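Local coordinates for protein endo-beta-1,4-glucanase (cellulase B) (Bacillus halodurans, PDB 4V2X) that acts as a tri-modular endo-beta-1,4-glucanase of glycoside hydrolase family 5, whose family 46 carbohydrate-binding module contributes to hydrolysis of xyloglucan and beta-1,3-1,4-glucans, at residues Gln134-Ala139 with Val146-His151; Gln257-Leu262 with Leu267-His272; Gly275-Pro278 with Asn282-Gly285; Ser449-Ser454 with Phe475-Tyr480; Asn502-Ala507 with Ser566-Asn571. One frame throughout, in Å; residues are numbered along the deposited sequence. Where two conformers were deposited one is given.

Contact 1: Gln134-Ala139 with Val146-His151; sequences QVVQWA and VMINLH
Val146 near the start of the strand sends both of its methyl groups against the helix, and Val136 and Ala139, one turn apart on that helix, receive them. The tighter of the two meetings is CG2 of Val146 against CB of Ala139, 3.5 Å apart. This branch lies beside the backbone N of Val146, opposite its carbonyl carbon, and the same methyl also lies 4.1 Å from the carbonyl oxygen of Val136. The other branch, CG1, is anti to the backbone N (chi1 -179°) and approaches Val136 CG2 at 4.2 Å, the two valine side chains being turned obliquely to one another. The helix runs at 160° to the strand, its axis 9.5 Å away at the closest. This is the return half of a beta-alpha-beta unit: strand 105-108 leads into helix 126-141, which doubles back into strand 145-149, the third strand of the (beta/alpha)8 barrel of the family 5 catalytic module. Val136 makes a second contact two residues further along the strand, where its CG2 reaches CG2 of Ile148 at 4.0 Å. Those side chains meet nearly at right angles, and the single Val136 methyl therefore bridges two strand residues that both face the helix, while no hydrogen bond links the two segments here. Ala139 also rests on Ile106 and Val146 on Ile108, both of strand 105-108, whereas Ile148 leans on Phe192 of strand 190-193 and on Phe183 of helix 165-183.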
# COMPACT_ATOMS: atom_id res chain seq x y z
N GLN A 134 20.78 21.67 23.78
CA GLN A 134 20.79 23.00 24.39
C GLN A 134 19.81 23.93 23.68
O GLN A 134 19.09 24.69 24.31
CB GLN A 134 22.21 23.58 24.34
CG GLN A 134 22.35 24.98 24.90
CD GLN A 134 22.02 25.09 26.38
OE1 GLN A 134 22.91 25.07 27.23
NE2 GLN A 134 20.74 25.21 26.70
N VAL A 135 19.78 23.85 22.36
CA VAL A 135 18.87 24.69 21.58
C VAL A 135 17.41 24.28 21.80
O VAL A 135 16.54 25.13 21.95
CB VAL A 135 19.26 24.71 20.10
CG1 VAL A 135 18.30 25.60 19.33
CG2 VAL A 135 20.69 25.20 19.93
N VAL A 136 17.15 22.98 21.85
CA VAL A 136 15.82 22.48 22.18
C VAL A 136 15.36 23.05 23.52
O VAL A 136 14.24 23.55 23.64
CB VAL A 136 15.76 20.94 22.19
CG1 VAL A 136 14.45 20.44 22.79
CG2 VAL A 136 15.93 20.39 20.77
N GLN A 137 16.24 22.97 24.53
CA GLN A 137 15.92 23.48 25.87
C GLN A 137 15.64 24.98 25.87
O GLN A 137 14.69 25.43 26.51
CB GLN A 137 17.06 23.18 26.86
CG GLN A 137 17.20 21.70 27.18
CD GLN A 137 18.28 21.43 28.21
OE1 GLN A 137 18.59 22.28 29.04
NE2 GLN A 137 18.86 20.25 28.15
N TRP A 138 16.46 25.75 25.16
CA TRP A 138 16.24 27.20 25.08
C TRP A 138 14.87 27.52 24.49
O TRP A 138 14.16 28.39 24.98
CB TRP A 138 17.31 27.87 24.22
CG TRP A 138 18.65 28.03 24.87
CD1 TRP A 138 18.92 28.09 26.22
CD2 TRP A 138 19.90 28.20 24.21
NE1 TRP A 138 20.26 28.27 26.42
CE2 TRP A 138 20.89 28.33 25.21
CE3 TRP A 138 20.30 28.24 22.86
CZ2 TRP A 138 22.24 28.51 24.90
CZ3 TRP A 138 21.64 28.41 22.56
CH2 TRP A 138 22.60 28.54 23.58
N ALA A 139 14.53 26.83 23.41
CA ALA A 139 13.22 27.01 22.78
C ALA A 139 12.09 26.66 23.73
O ALA A 139 11.11 27.40 23.84
CB ALA A 139 13.14 26.15 21.52
N VAL A 146 8.60 22.62 19.72
CA VAL A 146 9.84 22.29 19.03
C VAL A 146 9.66 21.02 18.21
O VAL A 146 9.13 20.02 18.70
CB VAL A 146 10.99 22.06 20.03
CG1 VAL A 146 12.29 21.73 19.29
CG2 VAL A 146 11.17 23.26 20.94
N MET A 147 10.12 21.04 16.96
CA MET A 147 10.13 19.85 16.12
C MET A 147 11.55 19.53 15.73
O MET A 147 12.26 20.39 15.22
CB MET A 147 9.29 20.07 14.85
CG MET A 147 9.12 18.83 13.97
SD MET A 147 8.31 19.13 12.38
CE MET A 147 6.84 20.04 12.88
N ILE A 148 11.98 18.30 15.99
CA ILE A 148 13.26 17.81 15.50
C ILE A 148 13.02 16.64 14.56
O ILE A 148 11.95 16.00 14.61
CB ILE A 148 14.22 17.37 16.63
CG1 ILE A 148 13.61 16.24 17.45
CG2 ILE A 148 14.59 18.57 17.51
CD1 ILE A 148 14.58 15.62 18.44
N ASN A 149 14.00 16.35 13.73
CA ASN A 149 13.85 15.31 12.72
C ASN A 149 15.17 14.63 12.34
O ASN A 149 16.19 14.87 12.98
CB ASN A 149 13.19 15.91 11.47
CG ASN A 149 14.11 16.86 10.71
OD1 ASN A 149 15.31 16.94 10.97
ND2 ASN A 149 13.54 17.59 9.75
N LEU A 150 15.12 13.78 11.33
CA LEU A 150 16.32 13.45 10.54
C LEU A 150 16.12 14.22 9.26
O LEU A 150 15.06 14.11 8.64
CB LEU A 150 16.43 11.95 10.22
CG LEU A 150 16.04 10.92 11.27
CD1 LEU A 150 16.25 9.52 10.71
CD2 LEU A 150 16.82 11.12 12.56
N HIS A 151 17.11 15.02 8.87
CA HIS A 151 16.90 15.96 7.76
C HIS A 151 17.55 15.50 6.46
O HIS A 151 16.97 14.69 5.75
CB HIS A 151 17.33 17.36 8.18
CG HIS A 151 16.71 18.44 7.34
ND1 HIS A 151 15.41 18.85 7.51
CD2 HIS A 151 17.22 19.19 6.35
CE1 HIS A 151 15.15 19.82 6.66
NE2 HIS A 151 16.23 20.04 5.93

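Contact 2: Gln257-Leu262 with Leu267-His272; sequences QTIDKL and LIATVH
No ring, carboxylate or side-chain amide enters the contact of Ile259 and Leu262 with Leu267 and Ala269; the one flat group that is touched is the peptide carbonyl of Ile259, whose oxygen lies 3.9 Å from CD1 of Leu267. That methyl is the centre of the interface. It stands 4.0 Å from Ile259 CG2 and 3.9 Å from Leu262 CB, so that one branch of the leucine is wedged between two helix residues almost a turn apart. Leu262 adds its own CD1 to the same methyl, and the two leucine side chains are turned nearly perpendicular to each other. Ile259 and Leu267, by contrast, lie side by side, their chains pointing opposite ways. The two arms of Ile259 divide the work: CG2, opposite the backbone N, takes Leu267, while CG1 lies opposite the carbonyl carbon (chi1 -71°) and the extended arm carries CD1 to within 4.1 Å of Ala269 CB. All four residues are buried, and no hydrogen bond crosses between the two segments. Helix and strand run almost exactly antiparallel, at 175° with axes 9.9 Å apart, as in the returning limb of a (beta/alpha)8-barrel unit. Next along the helix, Lys261 forms salt bridges with Asp216, a calcium ligand, and with Asp217 of the second subunit. Around the apolar core, Leu262 and Leu267 both reach Phe223 of helix 209-227, Ile259 packs on Leu240, and strand 267-273 runs between strands 238-241 and 315-320 as the sixth of the barrel.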
# COMPACT_ATOMS: atom_id res chain seq x y z
N GLN A 257 -3.44 6.65 4.63
CA GLN A 257 -3.46 5.20 4.87
C GLN A 257 -2.54 4.81 6.02
O GLN A 257 -2.92 4.01 6.88
CB GLN A 257 -3.06 4.44 3.61
CG GLN A 257 -4.09 4.46 2.50
CD GLN A 257 -3.53 3.91 1.20
OE1 GLN A 257 -2.62 3.07 1.20
NE2 GLN A 257 -4.07 4.37 0.07
N THR A 258 -1.34 5.36 6.03
CA THR A 258 -0.37 5.05 7.08
C THR A 258 -0.85 5.56 8.45
O THR A 258 -0.78 4.84 9.46
CB THR A 258 1.01 5.64 6.74
OG1 THR A 258 1.50 5.04 5.53
CG2 THR A 258 2.01 5.41 7.87
N ILE A 259 -1.33 6.80 8.49
CA ILE A 259 -1.81 7.38 9.73
C ILE A 259 -3.03 6.61 10.25
O ILE A 259 -3.11 6.33 11.44
CB ILE A 259 -2.14 8.89 9.56
CG1 ILE A 259 -0.85 9.68 9.41
CG2 ILE A 259 -2.94 9.42 10.75
CD1 ILE A 259 -1.04 11.13 9.02
N ASP A 260 -3.94 6.26 9.35
CA ASP A 260 -5.16 5.51 9.72
C ASP A 260 -4.80 4.16 10.34
O ASP A 260 -5.36 3.77 11.37
CB ASP A 260 -6.03 5.31 8.47
CG ASP A 260 -7.41 4.75 8.78
OD1 ASP A 260 -7.98 5.10 9.82
OD2 ASP A 260 -7.93 3.98 7.95
N LYS A 261 -3.85 3.48 9.72
CA LYS A 261 -3.36 2.18 10.17
C LYS A 261 -2.81 2.20 11.59
O LYS A 261 -3.04 1.27 12.38
CB LYS A 261 -2.25 1.72 9.21
CG LYS A 261 -1.59 0.41 9.57
CD LYS A 261 -0.36 0.16 8.72
CE LYS A 261 0.82 1.01 9.15
NZ LYS A 261 2.05 0.63 8.40
N LEU A 262 -2.07 3.25 11.93
CA LEU A 262 -1.36 3.31 13.19
C LEU A 262 -2.28 3.50 14.39
O LEU A 262 -1.87 3.24 15.52
CB LEU A 262 -0.28 4.40 13.15
CG LEU A 262 0.83 4.10 12.14
CD1 LEU A 262 1.74 5.29 11.96
CD2 LEU A 262 1.64 2.86 12.53
N LEU A 267 -1.07 12.01 16.00
CA LEU A 267 -0.29 12.04 14.77
C LEU A 267 -0.59 13.32 13.97
O LEU A 267 -1.74 13.79 13.92
CB LEU A 267 -0.56 10.80 13.93
CG LEU A 267 -0.17 9.46 14.57
CD1 LEU A 267 -0.51 8.28 13.66
CD2 LEU A 267 1.31 9.44 14.95
N ILE A 268 0.46 13.88 13.38
CA ILE A 268 0.38 15.12 12.63
C ILE A 268 0.90 14.84 11.22
O ILE A 268 1.96 14.24 11.07
CB ILE A 268 1.24 16.22 13.28
CG1 ILE A 268 0.75 16.50 14.71
CG2 ILE A 268 1.19 17.50 12.45
CD1 ILE A 268 1.72 17.34 15.51
N ALA A 269 0.14 15.26 10.21
CA ALA A 269 0.61 15.14 8.82
C ALA A 269 1.44 16.37 8.46
O ALA A 269 1.13 17.49 8.88
CB ALA A 269 -0.57 15.01 7.87
N THR A 270 2.50 16.17 7.67
CA THR A 270 3.29 17.31 7.21
C THR A 270 3.54 17.29 5.70
O THR A 270 3.73 16.23 5.08
CB THR A 270 4.60 17.48 8.01
OG1 THR A 270 5.13 18.79 7.79
CG2 THR A 270 5.65 16.44 7.64
N VAL A 271 3.48 18.48 5.12
CA VAL A 271 3.84 18.74 3.73
C VAL A 271 4.66 20.02 3.71
O VAL A 271 4.69 20.75 4.71
CB VAL A 271 2.59 18.88 2.82
CG1 VAL A 271 1.80 17.58 2.79
CG2 VAL A 271 1.71 20.05 3.25
N HIS A 272 5.34 20.27 2.60
CA HIS A 272 6.10 21.51 2.39
C HIS A 272 5.56 22.20 1.15
O HIS A 272 4.90 21.57 0.31
CB HIS A 272 7.57 21.22 2.19
CG HIS A 272 8.24 20.63 3.39
ND1 HIS A 272 9.55 20.19 3.35
CD2 HIS A 272 7.81 20.42 4.65
CE1 HIS A 272 9.88 19.73 4.54
NE2 HIS A 272 8.84 19.86 5.35

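Contact 3: Gly275-Pro278 with Asn282-Gly285; sequences GFWP and NIAG
Ile283, just past a short helix, folds back over Trp277 and Pro278 of its first turn, and its side chain touches both. From CB the chain divides. CG2 sits between the backbone N and the carbonyl carbon, the crowded position, which turns it into the helix: it meets Pro278 CA at 3.6 Å, with CB of the same proline at 4.0 Å. The same methyl lies over a face of the Trp277 indole, 4.3 Å from the centroid of the six-membered ring and 27° off its normal, a CH-pi contact in which CZ3 is the nearest ring atom at 3.9 Å. The longer branch runs through CG1, anti to the backbone N (chi1 -167°), and ends in CD1, which reaches the rim of the indole at CH2, 4.1 Å away. Beneath the side chain, Ile283 N donates to Pro278 O across 3.0 Å, at an N-H...O angle of 152°. Ala284 adds a looser touch on Pro278 CB. The CB of Asn282 is directed away from the helix start, and its ND2 bonds to Val331 O and, weakly, to Ala507 O. With positive phi, Asn282 is the C-prime residue of a Schellman motif: the bond from Ile283 N is its outer closure, a second runs from Asn282 N to the carbonyl following Pro278, and together they end helix 277-281 with an apolar residue folded back upon its first turn.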
# COMPACT_ATOMS: atom_id res chain seq x y z
N GLY A 275 5.76 27.19 -3.70
CA GLY A 275 5.11 27.98 -4.74
C GLY A 275 5.05 27.29 -6.08
O GLY A 275 5.83 26.36 -6.36
N PHE A 276 4.12 27.73 -6.92
CA PHE A 276 4.03 27.29 -8.31
C PHE A 276 5.40 27.45 -8.94
O PHE A 276 6.00 28.53 -8.91
CB PHE A 276 2.97 28.12 -9.03
CG PHE A 276 2.90 27.90 -10.52
CD1 PHE A 276 2.56 26.66 -11.06
CD2 PHE A 276 3.14 28.95 -11.40
CE1 PHE A 276 2.48 26.48 -12.42
CE2 PHE A 276 3.05 28.77 -12.77
CZ PHE A 276 2.72 27.53 -13.28
N TRP A 277 5.93 26.35 -9.48
CA TRP A 277 7.36 26.30 -9.76
C TRP A 277 7.89 27.46 -10.62
O TRP A 277 8.87 28.11 -10.24
CB TRP A 277 7.77 24.93 -10.33
CG TRP A 277 9.20 24.90 -10.65
CD1 TRP A 277 10.25 24.81 -9.76
CD2 TRP A 277 9.78 24.99 -11.95
NE1 TRP A 277 11.44 24.86 -10.44
CE2 TRP A 277 11.18 24.96 -11.78
CE3 TRP A 277 9.25 25.09 -13.24
CZ2 TRP A 277 12.06 25.02 -12.87
CZ3 TRP A 277 10.12 25.15 -14.30
CH2 TRP A 277 11.50 25.12 -14.11
N PRO A 278 7.25 27.73 -11.77
CA PRO A 278 7.82 28.80 -12.62
C PRO A 278 7.85 30.17 -11.96
O PRO A 278 8.80 30.93 -12.17
CB PRO A 278 6.90 28.81 -13.84
CG PRO A 278 6.30 27.45 -13.88
CD PRO A 278 6.17 27.01 -12.45
N ASN A 282 11.21 32.20 -11.04
CA ASN A 282 11.21 33.23 -12.09
C ASN A 282 11.75 32.73 -13.41
O ASN A 282 12.87 33.04 -13.82
CB ASN A 282 11.94 34.51 -11.65
CG ASN A 282 11.66 35.68 -12.57
OD1 ASN A 282 11.15 35.52 -13.68
ND2 ASN A 282 11.99 36.88 -12.11
N ILE A 283 10.92 31.95 -14.09
CA ILE A 283 11.23 31.37 -15.39
C ILE A 283 9.91 31.35 -16.17
O ILE A 283 8.83 31.51 -15.59
CB ILE A 283 11.82 29.95 -15.23
CG1 ILE A 283 12.47 29.44 -16.52
CG2 ILE A 283 10.77 28.97 -14.73
CD1 ILE A 283 13.21 28.12 -16.32
N ALA A 284 10.01 31.20 -17.48
CA ALA A 284 8.84 31.00 -18.35
C ALA A 284 7.87 32.20 -18.40
O ALA A 284 6.73 32.06 -18.86
CB ALA A 284 8.10 29.72 -17.97
N GLY A 285 8.34 33.36 -17.95
CA GLY A 285 7.54 34.58 -18.00
C GLY A 285 6.69 34.86 -16.78
O GLY A 285 5.95 35.85 -16.78

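Contact 4: Ser449-Ser454 with Phe475-Tyr480; sequences SAIASS and FRVNTY
Ile451 and Val477 meet at about a right angle, each using both branches. Ile451 has CG2 anti to its backbone N and CG1 opposite the carbonyl carbon (chi1 -65°), which splits the side chain into two prongs directed at the strand. The short prong, CG2, lies 4.0 Å from Val477 CB and equally near its CG1; the long one, extended at chi2, brings CD1 to 4.1 Å from Val477 CG2. In Val477, CG1 is the branch opposite the backbone N (chi1 176°), and this places it where it also touches Ala452 CB, 4.1 Å away. Ala452 in turn lies against Thr479, two residues beyond Val477 on the strand, its methyl 3.8 Å from OG1. The threonine keeps that hydroxyl beside its own backbone N, with CG2 on the other side, so the oxygen rather than the methyl faces Ala452. A water molecule exploits this, donating to Thr479 OG1 at 2.7 Å and to Ala452 O at 2.8 Å, and so gives Ala452 O a hydrogen-bond partner. OG1 is further bonded to Asn460 OD1, which fixes the hydroxyl from the sheet side. The packing thus passes from apolar to hydrated along the strand. Within the Ig-like X2 module, helix 445-452 lies across one face of the mixed sheet: Ile451 also touches Val463 of strand 458-467, Ala452 reaches Leu398 of strand 395-399, and strand 473-480 runs between those two.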
# COMPACT_ATOMS: atom_id res chain seq x y z
N SER A 449 4.84 64.83 -8.88
CA SER A 449 5.79 65.89 -9.22
C SER A 449 6.57 66.36 -8.00
O SER A 449 7.77 66.56 -8.08
CB SER A 449 5.06 67.06 -9.89
OG SER A 449 5.97 68.09 -10.22
N ALA A 450 5.90 66.51 -6.85
CA ALA A 450 6.60 66.88 -5.61
C ALA A 450 7.65 65.84 -5.21
O ALA A 450 8.74 66.19 -4.75
CB ALA A 450 5.61 67.10 -4.49
N ILE A 451 7.32 64.56 -5.39
CA ILE A 451 8.25 63.49 -5.07
C ILE A 451 9.38 63.40 -6.09
O ILE A 451 10.54 63.20 -5.71
CB ILE A 451 7.53 62.12 -5.01
CG1 ILE A 451 6.53 62.10 -3.86
CG2 ILE A 451 8.53 60.98 -4.87
CD1 ILE A 451 5.54 60.94 -3.90
N ALA A 452 9.05 63.56 -7.37
CA ALA A 452 9.96 63.21 -8.46
C ALA A 452 10.19 64.29 -9.53
O ALA A 452 10.57 63.94 -10.65
CB ALA A 452 9.44 61.95 -9.12
N SER A 453 9.97 65.57 -9.23
CA SER A 453 10.20 66.62 -10.24
C SER A 453 11.68 66.76 -10.62
O SER A 453 12.00 67.20 -11.72
CB SER A 453 9.66 67.99 -9.79
OG SER A 453 10.07 68.29 -8.46
N SER A 454 12.57 66.39 -9.69
CA SER A 454 14.01 66.43 -9.94
C SER A 454 14.44 65.58 -11.14
O SER A 454 15.46 65.87 -11.78
CB SER A 454 14.78 65.96 -8.70
OG SER A 454 14.66 64.56 -8.52
N PHE A 475 4.13 52.11 -2.56
CA PHE A 475 4.44 52.34 -3.97
C PHE A 475 5.74 53.11 -4.10
O PHE A 475 5.83 54.27 -3.68
CB PHE A 475 3.35 53.17 -4.65
CG PHE A 475 2.00 52.52 -4.69
CD1 PHE A 475 1.69 51.56 -5.65
CD2 PHE A 475 1.01 52.89 -3.79
CE1 PHE A 475 0.45 50.96 -5.68
CE2 PHE A 475 -0.24 52.31 -3.82
CZ PHE A 475 -0.52 51.33 -4.77
N ARG A 476 6.74 52.46 -4.68
CA ARG A 476 8.01 53.13 -4.95
C ARG A 476 7.82 53.99 -6.19
O ARG A 476 7.38 53.50 -7.23
CB ARG A 476 9.12 52.10 -5.17
CG ARG A 476 9.38 51.23 -3.95
CD ARG A 476 10.29 50.06 -4.28
NE ARG A 476 11.66 50.51 -4.51
CZ ARG A 476 12.51 50.83 -3.54
NH1 ARG A 476 12.13 50.74 -2.28
NH2 ARG A 476 13.73 51.24 -3.83
N VAL A 477 8.13 55.28 -6.07
CA VAL A 477 7.97 56.21 -7.18
C VAL A 477 9.33 56.32 -7.88
O VAL A 477 10.29 56.81 -7.29
CB VAL A 477 7.47 57.59 -6.72
CG1 VAL A 477 7.40 58.56 -7.89
CG2 VAL A 477 6.11 57.46 -6.05
N ASN A 478 9.38 55.84 -9.13
CA ASN A 478 10.62 55.66 -9.87
C ASN A 478 10.65 56.48 -11.14
O ASN A 478 9.71 56.42 -11.93
CB ASN A 478 10.80 54.19 -10.24
CG ASN A 478 10.81 53.27 -9.04
OD1 ASN A 478 11.25 53.65 -7.96
ND2 ASN A 478 10.29 52.05 -9.21
N THR A 479 11.72 57.23 -11.35
CA THR A 479 11.93 57.90 -12.62
C THR A 479 12.85 57.06 -13.48
O THR A 479 13.87 56.56 -13.00
CB THR A 479 12.54 59.30 -12.42
OG1 THR A 479 11.64 60.09 -11.63
CG2 THR A 479 12.77 59.98 -13.75
N TYR A 480 12.49 56.89 -14.75
CA TYR A 480 13.27 56.06 -15.67
C TYR A 480 13.42 56.72 -17.04
O TYR A 480 12.65 57.60 -17.43
CB TYR A 480 12.62 54.68 -15.83
CG TYR A 480 11.39 54.67 -16.71
CD1 TYR A 480 10.16 55.12 -16.24
CD2 TYR A 480 11.46 54.24 -18.03
CE1 TYR A 480 9.04 55.12 -17.04
CE2 TYR A 480 10.33 54.24 -18.84
CZ TYR A 480 9.12 54.67 -18.34
OH TYR A 480 8.00 54.68 -19.13
O HOH W 1 10.51 62.24 -12.88

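Contact 5: Asn502-Ala507 with Ser566-Asn571; sequences NGNSLA and SGETVN
Asn504 and Ser566 are joined by a notably short hydrogen bond, Ser566 OG to Asn504 OD1 at 2.6 Å, in a contact with no apolar pairing. The hydroxyl comes in almost head-on to the carbonyl, the C=O...O angle being 161°. A water molecule binds three groups at the same place: it donates to Asn504 OD1 at 3.1 Å and accepts from Ser566 N at 3.0 Å and from Ser505 N at 2.8 Å. The two N-H groups it accepts from belong to different segments, so the water ties one loop to the other. The serine has a second task. Its OG, set between the backbone N and the carbonyl carbon (chi1 60°), accepts from Glu568 N over 3.3 Å and closes an ST turn just ahead of strand 569-577. With an alanine here, Asn504 OD1 would probably keep only the water and the amide N of Glu568 would be left without its acceptor, freeing the turn to shift. The other end of the Asn504 amide is held as well, ND2 bonding to Arg481 O and Phe501 O, while Tyr480 of the preceding module packs against Asn504, Ser566 and Glu568. Every polar atom of the Asn504 amide is therefore engaged, two donors at its oxygen and two acceptors at its nitrogen, a pattern that fixes which way the group is turned and implies a directional, polar joint between these loops of the carbohydrate-binding module.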
# COMPACT_ATOMS: atom_id res chain seq x y z
N ASN A 502 19.34 52.94 -16.16
CA ASN A 502 18.61 54.20 -16.28
C ASN A 502 17.30 54.21 -15.47
O ASN A 502 16.25 54.60 -15.98
CB ASN A 502 18.36 54.53 -17.76
CG ASN A 502 19.60 55.05 -18.46
OD1 ASN A 502 20.54 55.54 -17.83
ND2 ASN A 502 19.62 54.94 -19.79
N GLY A 503 17.39 53.79 -14.21
CA GLY A 503 16.24 53.80 -13.31
C GLY A 503 15.30 52.61 -13.43
O GLY A 503 14.28 52.56 -12.73
N ASN A 504 15.63 51.66 -14.31
CA ASN A 504 14.78 50.49 -14.54
C ASN A 504 15.19 49.28 -13.72
O ASN A 504 16.36 49.13 -13.35
CB ASN A 504 14.80 50.10 -16.02
CG ASN A 504 14.16 51.13 -16.90
OD1 ASN A 504 12.94 51.14 -17.06
ND2 ASN A 504 14.97 52.02 -17.48
N SER A 505 14.21 48.42 -13.46
CA SER A 505 14.42 47.13 -12.82
C SER A 505 14.11 46.04 -13.84
O SER A 505 13.07 46.08 -14.49
CB SER A 505 13.51 47.00 -11.60
OG SER A 505 13.56 45.70 -11.06
N LEU A 506 15.01 45.07 -13.97
CA LEU A 506 14.82 43.99 -14.94
C LEU A 506 13.84 42.97 -14.40
O LEU A 506 13.99 42.51 -13.27
CB LEU A 506 16.16 43.32 -15.26
CG LEU A 506 16.13 42.16 -16.26
CD1 LEU A 506 15.78 42.64 -17.66
CD2 LEU A 506 17.47 41.44 -16.26
N ALA A 507 12.87 42.57 -15.22
CA ALA A 507 11.90 41.55 -14.84
C ALA A 507 12.31 40.15 -15.32
O ALA A 507 12.35 39.20 -14.54
CB ALA A 507 10.53 41.91 -15.40
N SER A 566 9.10 48.81 -15.99
CA SER A 566 8.53 50.03 -16.53
C SER A 566 7.72 49.80 -17.80
O SER A 566 7.01 50.69 -18.25
CB SER A 566 9.65 51.01 -16.87
OG SER A 566 10.51 50.43 -17.83
N GLY A 567 7.86 48.61 -18.40
CA GLY A 567 7.27 48.32 -19.69
C GLY A 567 8.27 48.41 -20.82
O GLY A 567 7.96 48.00 -21.94
N GLU A 568 9.45 48.95 -20.55
CA GLU A 568 10.50 49.06 -21.55
C GLU A 568 10.98 47.67 -21.94
O GLU A 568 11.10 46.78 -21.10
CB GLU A 568 11.68 49.89 -21.04
CG GLU A 568 11.40 51.38 -20.90
CD GLU A 568 11.29 52.10 -22.23
OE1 GLU A 568 12.09 51.82 -23.14
OE2 GLU A 568 10.40 52.96 -22.37
N THR A 569 11.21 47.50 -23.24
CA THR A 569 11.70 46.25 -23.81
C THR A 569 12.92 46.60 -24.63
O THR A 569 12.88 47.55 -25.41
CB THR A 569 10.62 45.62 -24.71
OG1 THR A 569 9.49 45.27 -23.90
CG2 THR A 569 11.15 44.39 -25.42
N VAL A 570 14.02 45.87 -24.45
CA VAL A 570 15.23 46.11 -25.22
C VAL A 570 15.70 44.80 -25.82
O VAL A 570 15.87 43.82 -25.10
CB VAL A 570 16.36 46.70 -24.34
CG1 VAL A 570 17.65 46.86 -25.14
CG2 VAL A 570 15.93 48.03 -23.74
N ASN A 571 15.89 44.78 -27.14
CA ASN A 571 16.47 43.62 -27.82
C ASN A 571 17.98 43.72 -27.88
O ASN A 571 18.55 44.81 -27.82
CB ASN A 571 15.92 43.49 -29.24
CG ASN A 571 14.42 43.23 -29.25
OD1 ASN A 571 13.68 43.89 -29.97
ND2 ASN A 571 13.98 42.28 -28.46
O HOH W 2 11.91 49.12 -14.97

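Overall arrangement
From the N terminus the five contacts follow in series, each closing its own loop before the next opens; none nest or cross. Contacts 1 and 2 each close a short helix-to-strand return in the catalytic barrel, at its third and sixth strands, with centres about 21 Å apart. Strand 267-273 leads directly into contact 3, which closes the shortest excursion, over helix 277-281. Contact 4 spans a longer loop and fastens a helix to the sheet of the Ig-like module. Contact 5 closes the widest loop, in the C-terminal module. The modules meet through these segments: Asn282 of contact 3 touches Ala507, and Tyr480 of contact 4 rests on contact 5.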